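Local coordinates for protein superoxide dismutase (Clostridium difficile, PDB 3TJT) that probably converts superoxide radicals into hydrogen peroxide and oxygen at an iron centre, as a member of the iron/manganese superoxide dismutase family, at residues 85-90 against 160-165; 89-94 against 186-191. All coordinates share one frame; numbering follows the deposited sequence.

Interaction 1: residues 85-90 against 160-165; sequences HKFFFD and LTPIIG. With FE (Fe (III) ion), chain B.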
loop_
_atom_site.group_PDB
_atom_site.type_symbol
_atom_site.label_atom_id
_atom_site.label_comp_id
_atom_site.label_asym_id
_atom_site.label_seq_id
_atom_site.Cartn_x
_atom_site.Cartn_y
_atom_site.Cartn_z
ATOM N N HIS A 85 -9.495 -4.047 11.100
ATOM C CA HIS A 85 -8.515 -4.511 12.074
ATOM C C HIS A 85 -9.175 -5.225 13.243
ATOM O O HIS A 85 -8.670 -6.247 13.705
ATOM C CB HIS A 85 -7.606 -3.368 12.529
ATOM C CG HIS A 85 -6.604 -2.997 11.487
ATOM N ND1 HIS A 85 -6.900 -2.140 10.446
ATOM C CD2 HIS A 85 -5.341 -3.437 11.267
ATOM C CE1 HIS A 85 -5.847 -2.036 9.653
ATOM N NE2 HIS A 85 -4.891 -2.816 10.127
ATOM N N LYS A 86 -10.301 -4.704 13.716
ATOM C CA LYS A 86 -11.032 -5.415 14.761
ATOM C C LYS A 86 -11.341 -6.826 14.267
ATOM O O LYS A 86 -11.108 -7.814 14.977
ATOM C CB LYS A 86 -12.327 -4.690 15.147
ATOM C CG LYS A 86 -13.047 -5.378 16.317
ATOM C CD LYS A 86 -14.498 -4.931 16.466
ATOM C CE LYS A 86 -14.612 -3.446 16.678
ATOM N NZ LYS A 86 -16.030 -3.018 16.893
ATOM N N PHE A 87 -11.844 -6.917 13.039
ATOM C CA PHE A 87 -12.176 -8.197 12.420
ATOM C C PHE A 87 -10.948 -9.102 12.306
ATOM O O PHE A 87 -10.998 -10.290 12.635
ATOM C CB PHE A 87 -12.787 -7.964 11.022
ATOM C CG PHE A 87 -13.158 -9.225 10.308
ATOM C CD1 PHE A 87 -14.452 -9.723 10.383
ATOM C CD2 PHE A 87 -12.221 -9.925 9.574
ATOM C CE1 PHE A 87 -14.796 -10.884 9.730
ATOM C CE2 PHE A 87 -12.561 -11.103 8.926
ATOM C CZ PHE A 87 -13.847 -11.583 9.004
ATOM N N PHE A 88 -9.847 -8.529 11.832
ATOM C CA PHE A 88 -8.616 -9.283 11.607
ATOM C C PHE A 88 -8.049 -9.888 12.902
ATOM O O PHE A 88 -7.685 -11.067 12.938
ATOM C CB PHE A 88 -7.582 -8.370 10.937
ATOM C CG PHE A 88 -6.302 -9.057 10.560
ATOM C CD1 PHE A 88 -6.307 -10.158 9.717
ATOM C CD2 PHE A 88 -5.084 -8.576 11.028
ATOM C CE1 PHE A 88 -5.118 -10.792 9.349
ATOM C CE2 PHE A 88 -3.888 -9.205 10.670
ATOM C CZ PHE A 88 -3.905 -10.303 9.826
ATOM N N PHE A 89 -7.952 -9.086 13.954
ATOM C CA PHE A 89 -7.408 -9.627 15.199
ATOM C C PHE A 89 -8.356 -10.684 15.776
ATOM O O PHE A 89 -7.900 -11.663 16.359
ATOM C CB PHE A 89 -7.077 -8.515 16.192
ATOM C CG PHE A 89 -6.030 -7.551 15.677
ATOM C CD1 PHE A 89 -4.845 -8.034 15.123
ATOM C CD2 PHE A 89 -6.231 -6.183 15.731
ATOM C CE1 PHE A 89 -3.878 -7.157 14.632
ATOM C CE2 PHE A 89 -5.261 -5.298 15.250
ATOM C CZ PHE A 89 -4.090 -5.788 14.697
ATOM N N ASP A 90 -9.662 -10.513 15.561
ATOM C CA ASP A 90 -10.638 -11.518 16.013
ATOM C C ASP A 90 -10.571 -12.837 15.238
ATOM O O ASP A 90 -10.956 -13.895 15.755
ATOM C CB ASP A 90 -12.071 -10.957 15.948
ATOM C CG ASP A 90 -12.425 -10.106 17.149
ATOM O OD1 ASP A 90 -11.657 -10.089 18.135
ATOM O OD2 ASP A 90 -13.483 -9.443 17.104
ATOM N N LEU A 160 -21.510 -7.802 1.024
ATOM C CA LEU A 160 -20.911 -9.119 1.200
ATOM C C LEU A 160 -20.410 -9.233 2.638
ATOM O O LEU A 160 -19.908 -8.268 3.206
ATOM C CB LEU A 160 -19.768 -9.329 0.206
ATOM C CG LEU A 160 -20.181 -9.373 -1.270
ATOM C CD1 LEU A 160 -18.981 -9.242 -2.198
ATOM C CD2 LEU A 160 -20.971 -10.646 -1.570
ATOM N N THR A 161 -20.559 -10.410 3.232
ATOM C CA THR A 161 -20.231 -10.579 4.644
ATOM C C THR A 161 -18.894 -11.292 4.781
ATOM O O THR A 161 -18.740 -12.408 4.297
ATOM C CB THR A 161 -21.316 -11.405 5.355
ATOM O OG1 THR A 161 -22.562 -10.698 5.288
ATOM C CG2 THR A 161 -20.950 -11.636 6.814
ATOM N N PRO A 162 -17.918 -10.643 5.441
ATOM C CA PRO A 162 -16.589 -11.250 5.590
ATOM C C PRO A 162 -16.641 -12.446 6.533
ATOM O O PRO A 162 -17.225 -12.354 7.612
ATOM C CB PRO A 162 -15.747 -10.135 6.227
ATOM C CG PRO A 162 -16.552 -8.896 6.126
ATOM C CD PRO A 162 -17.991 -9.302 6.038
ATOM N N ILE A 163 -16.018 -13.544 6.120
ATOM C CA ILE A 163 -15.963 -14.770 6.907
ATOM C C ILE A 163 -14.554 -14.938 7.492
ATOM O O ILE A 163 -14.391 -15.075 8.700
ATOM C CB ILE A 163 -16.344 -15.984 6.052
ATOM C CG1 ILE A 163 -17.736 -15.771 5.433
ATOM C CG2 ILE A 163 -16.314 -17.277 6.892
ATOM C CD1 ILE A 163 -18.820 -15.449 6.454
ATOM N N ILE A 164 -13.542 -14.940 6.626
ATOM C CA ILE A 164 -12.171 -14.668 7.079
ATOM C C ILE A 164 -11.563 -13.578 6.187
ATOM O O ILE A 164 -12.071 -13.294 5.102
ATOM C CB ILE A 164 -11.256 -15.926 7.083
ATOM C CG1 ILE A 164 -10.837 -16.325 5.665
ATOM C CG2 ILE A 164 -11.914 -17.092 7.855
ATOM C CD1 ILE A 164 -9.799 -17.455 5.612
ATOM N N GLY A 165 -10.484 -12.961 6.642
ATOM C CA GLY A 165 -9.835 -11.933 5.843
ATOM C C GLY A 165 -8.390 -11.786 6.267
ATOM O O GLY A 165 -8.085 -11.972 7.443
HETATM FE FE FE B . -3.152 -3.505 8.909
HETATM O O HOH W 1 -4.085 -2.742 7.031
#
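The C-terminal turn and a half of helix 72-90 lies against strand 161-167 where it kinks at Ile163 and Ile164, the backbones coming closest between Phe88 and Gly165, whose CA atoms are 6.5 Å apart. Phe87 makes most of the contact. Its chi1 of 180° sets CG anti to the backbone N; CE1, CZ and CE2 then form the rim that meets the strand. Phe87 CZ lies 3.5 Å from Ile163 O. Gly165 presents bare main chain, its N 3.6 Å from Phe87 CE2 and near the ring plane, as is Ile164 C; a flat ring suits these two atoms because it meets them with its thin edge. The CB of Pro162 adds an apolar contact, 3.7 Å from Phe87 CZ. Phe88 turns its own edge to the same glycine, Phe88 CD1 standing 3.4 Å from Gly165 O; that buried carbonyl has no hydrogen-bond partner. From the same helix His85 binds the iron through NE2 at 2.2 Å, with His30, Asp167, His171 and a water completing the site. At the kink, a classic beta bulge, Ile163 and Ile164 both face Leu136 on strand 132-138, while helix 194-202 packs against Phe87 and both isoleucines.

Interaction 2: residues 89-94 against 186-191; sequences FDIMTP and DNWFNV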
loop_
_atom_site.group_PDB
_atom_site.type_symbol
_atom_site.label_atom_id
_atom_site.label_comp_id
_atom_site.label_asym_id
_atom_site.label_seq_id
_atom_site.Cartn_x
_atom_site.Cartn_y
_atom_site.Cartn_z
ATOM N N PHE A 89 -7.952 -9.086 13.954
ATOM C CA PHE A 89 -7.408 -9.627 15.199
ATOM C C PHE A 89 -8.356 -10.684 15.776
ATOM O O PHE A 89 -7.900 -11.663 16.359
ATOM C CB PHE A 89 -7.077 -8.515 16.192
ATOM C CG PHE A 89 -6.030 -7.551 15.677
ATOM C CD1 PHE A 89 -4.845 -8.034 15.123
ATOM C CD2 PHE A 89 -6.231 -6.183 15.731
ATOM C CE1 PHE A 89 -3.878 -7.157 14.632
ATOM C CE2 PHE A 89 -5.261 -5.298 15.250
ATOM C CZ PHE A 89 -4.090 -5.788 14.697
ATOM N N ASP A 90 -9.662 -10.513 15.561
ATOM C CA ASP A 90 -10.638 -11.518 16.013
ATOM C C ASP A 90 -10.571 -12.837 15.238
ATOM O O ASP A 90 -10.956 -13.895 15.755
ATOM C CB ASP A 90 -12.071 -10.957 15.948
ATOM C CG ASP A 90 -12.425 -10.106 17.149
ATOM O OD1 ASP A 90 -11.657 -10.089 18.135
ATOM O OD2 ASP A 90 -13.483 -9.443 17.104
ATOM N N ILE A 91 -10.081 -12.790 14.002
ATOM C CA ILE A 91 -10.115 -13.966 13.141
ATOM C C ILE A 91 -8.823 -14.793 13.252
ATOM O O ILE A 91 -8.625 -15.769 12.530
ATOM C CB ILE A 91 -10.425 -13.595 11.664
ATOM C CG1 ILE A 91 -11.104 -14.761 10.938
ATOM C CG2 ILE A 91 -9.161 -13.159 10.915
ATOM C CD1 ILE A 91 -12.384 -15.230 11.629
ATOM N N MET A 92 -7.952 -14.389 14.170
ATOM C CA MET A 92 -6.751 -15.163 14.459
ATOM C C MET A 92 -6.793 -15.674 15.895
ATOM O O MET A 92 -7.473 -15.098 16.746
ATOM C CB MET A 92 -5.494 -14.315 14.235
ATOM C CG MET A 92 -5.352 -13.824 12.774
ATOM S SD MET A 92 -3.772 -13.002 12.490
ATOM C CE MET A 92 -4.008 -11.465 13.356
ATOM N N THR A 93 -6.055 -16.748 16.162
ATOM C CA THR A 93 -6.016 -17.309 17.513
ATOM C C THR A 93 -4.794 -18.207 17.696
ATOM O O THR A 93 -4.346 -18.854 16.749
ATOM C CB THR A 93 -7.292 -18.154 17.800
ATOM O OG1 THR A 93 -7.231 -18.693 19.135
ATOM C CG2 THR A 93 -7.410 -19.290 16.803
ATOM N N PRO A 94 -4.259 -18.261 18.925
ATOM C CA PRO A 94 -3.199 -19.228 19.238
ATOM C C PRO A 94 -3.742 -20.648 19.436
ATOM O O PRO A 94 -2.961 -21.599 19.455
ATOM C CB PRO A 94 -2.625 -18.697 20.553
ATOM C CG PRO A 94 -3.764 -17.992 21.192
ATOM C CD PRO A 94 -4.534 -17.357 20.057
ATOM N N ASP A 186 1.202 -18.110 3.610
ATOM C CA ASP A 186 1.193 -19.527 3.954
ATOM C C ASP A 186 1.193 -19.748 5.470
ATOM O O ASP A 186 0.433 -20.570 5.984
ATOM C CB ASP A 186 2.377 -20.249 3.316
ATOM C CG ASP A 186 2.214 -21.758 3.346
ATOM O OD1 ASP A 186 1.165 -22.265 2.878
ATOM O OD2 ASP A 186 3.131 -22.436 3.841
ATOM N N ASN A 187 2.026 -19.003 6.186
ATOM C CA ASN A 187 2.103 -19.150 7.637
ATOM C C ASN A 187 0.834 -18.720 8.354
ATOM O O ASN A 187 0.508 -19.242 9.416
ATOM C CB ASN A 187 3.303 -18.393 8.195
ATOM C CG ASN A 187 4.551 -19.244 8.229
ATOM O OD1 ASN A 187 4.479 -20.465 8.088
ATOM N ND2 ASN A 187 5.698 -18.612 8.412
ATOM N N TRP A 188 0.115 -17.769 7.766
ATOM C CA TRP A 188 -1.065 -17.219 8.415
ATOM C C TRP A 188 -2.153 -18.273 8.632
ATOM O O TRP A 188 -2.931 -18.186 9.583
ATOM C CB TRP A 188 -1.601 -16.044 7.599
ATOM C CG TRP A 188 -2.835 -15.412 8.149
ATOM C CD1 TRP A 188 -2.928 -14.596 9.233
ATOM C CD2 TRP A 188 -4.160 -15.515 7.605
ATOM N NE1 TRP A 188 -4.231 -14.188 9.407
ATOM C CE2 TRP A 188 -5.005 -14.744 8.423
ATOM C CE3 TRP A 188 -4.704 -16.181 6.505
ATOM C CZ2 TRP A 188 -6.370 -14.615 8.175
ATOM C CZ3 TRP A 188 -6.067 -16.057 6.262
ATOM C CH2 TRP A 188 -6.882 -15.284 7.097
ATOM N N PHE A 189 -2.215 -19.256 7.749
ATOM C CA PHE A 189 -3.232 -20.294 7.872
ATOM C C PHE A 189 -3.089 -21.113 9.160
ATOM O O PHE A 189 -4.040 -21.755 9.599
ATOM C CB PHE A 189 -3.285 -21.168 6.617
ATOM C CG PHE A 189 -4.153 -20.579 5.538
ATOM C CD1 PHE A 189 -5.506 -20.855 5.500
ATOM C CD2 PHE A 189 -3.627 -19.701 4.607
ATOM C CE1 PHE A 189 -6.321 -20.291 4.529
ATOM C CE2 PHE A 189 -4.432 -19.134 3.636
ATOM C CZ PHE A 189 -5.783 -19.429 3.599
ATOM N N ASN A 190 -1.911 -21.061 9.782
ATOM C CA ASN A 190 -1.731 -21.713 11.081
ATOM C C ASN A 190 -2.452 -21.004 12.220
ATOM O O ASN A 190 -2.674 -21.595 13.275
ATOM C CB ASN A 190 -0.244 -21.846 11.417
ATOM C CG ASN A 190 0.481 -22.742 10.446
ATOM O OD1 ASN A 190 1.237 -22.276 9.591
ATOM N ND2 ASN A 190 0.236 -24.038 10.552
ATOM N N VAL A 191 -2.814 -19.740 12.022
ATOM C CA VAL A 191 -3.473 -18.989 13.091
ATOM C C VAL A 191 -4.914 -18.582 12.784
ATOM O O VAL A 191 -5.546 -17.929 13.602
ATOM C CB VAL A 191 -2.687 -17.735 13.522
ATOM C CG1 VAL A 191 -1.302 -18.121 14.052
ATOM C CG2 VAL A 191 -2.574 -16.740 12.375
HETATM O O HOH W 2 -2.726 -21.124 16.199
#
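Met92 and Trp188 meet in a Met-aromatic contact that joins the chain leaving helix 72-90 to the end of helix 181-188, in the iron/manganese superoxide dismutase fold. The methionine chain crosses the indole at about a right angle and brings its sulfur to the ring's edge rather than over a face. Met92 SD lies 3.3 Å from Trp188 NE1. Seen from the centroid of the five-membered ring, 4.4 Å away, the Met92 sulfur stands 80° off the ring normal. Trp188 CG is anti to its backbone N (chi1 179°), and the end of this side chain comes nearer to 89-94 than the direction of its CB suggests. A long, unbranched and polarisable thioether suits a place where the partner is the nitrogen-bearing rim of an aromatic system.

Ile91, the first residue after helix 72-90 to leave helical geometry, also crosses the indole at about a right angle. Its CG2 touches the rim at Trp188 CZ2, 4.2 Å away, so sulfur and methyl engage different parts of the indole's edge. Val191 lies beside Met92 with the two side chains pointing the same way. The CG2 methyl of beta-branched Val191 touches Met92 SD, an apolar contact that suits a buried position. Beyond the two segments, Trp188 also packs on Ile164 and Leu166 of strand 161-167, and Met92 on Ile22.

The main chains are tied together through the carbonyl of Val191. It accepts a hydrogen bond from Thr93 N at 2.9 Å, the donor lying in the carbonyl plane, and also receives a CA-H...O contact from Met92 CA at 3.1 Å. Thr93 OG1 turns to Glu95 N instead. Just beyond, one water lies 2.8 Å from Thr93 O and 3.0 Å from Asn190 O, bridging the two carbonyls.

Both contacts start from the C-terminal end of helix 72-90, share Phe89 and Asp90, and have centres about 11 Å apart. They meet directly: Phe88 CE1 of interaction 1 packs 3.5 Å from Trp188 NE1 of interaction 2, and Gly165 O lies 3.2 Å from Trp188 CZ2. Ile91 CD1 in turn reaches Ile163 O at 3.6 Å. The helix end is thus packed first on the strand leading to Asp167 and then on the chain after helix 181-188. The helix segment of interaction 1 carries the iron ligand His85 and places the Phe88 side chain about 4 Å from those of His30 and Asp167; interaction 2 lies farther out, its Met92 side chain about 9 Å from the metal.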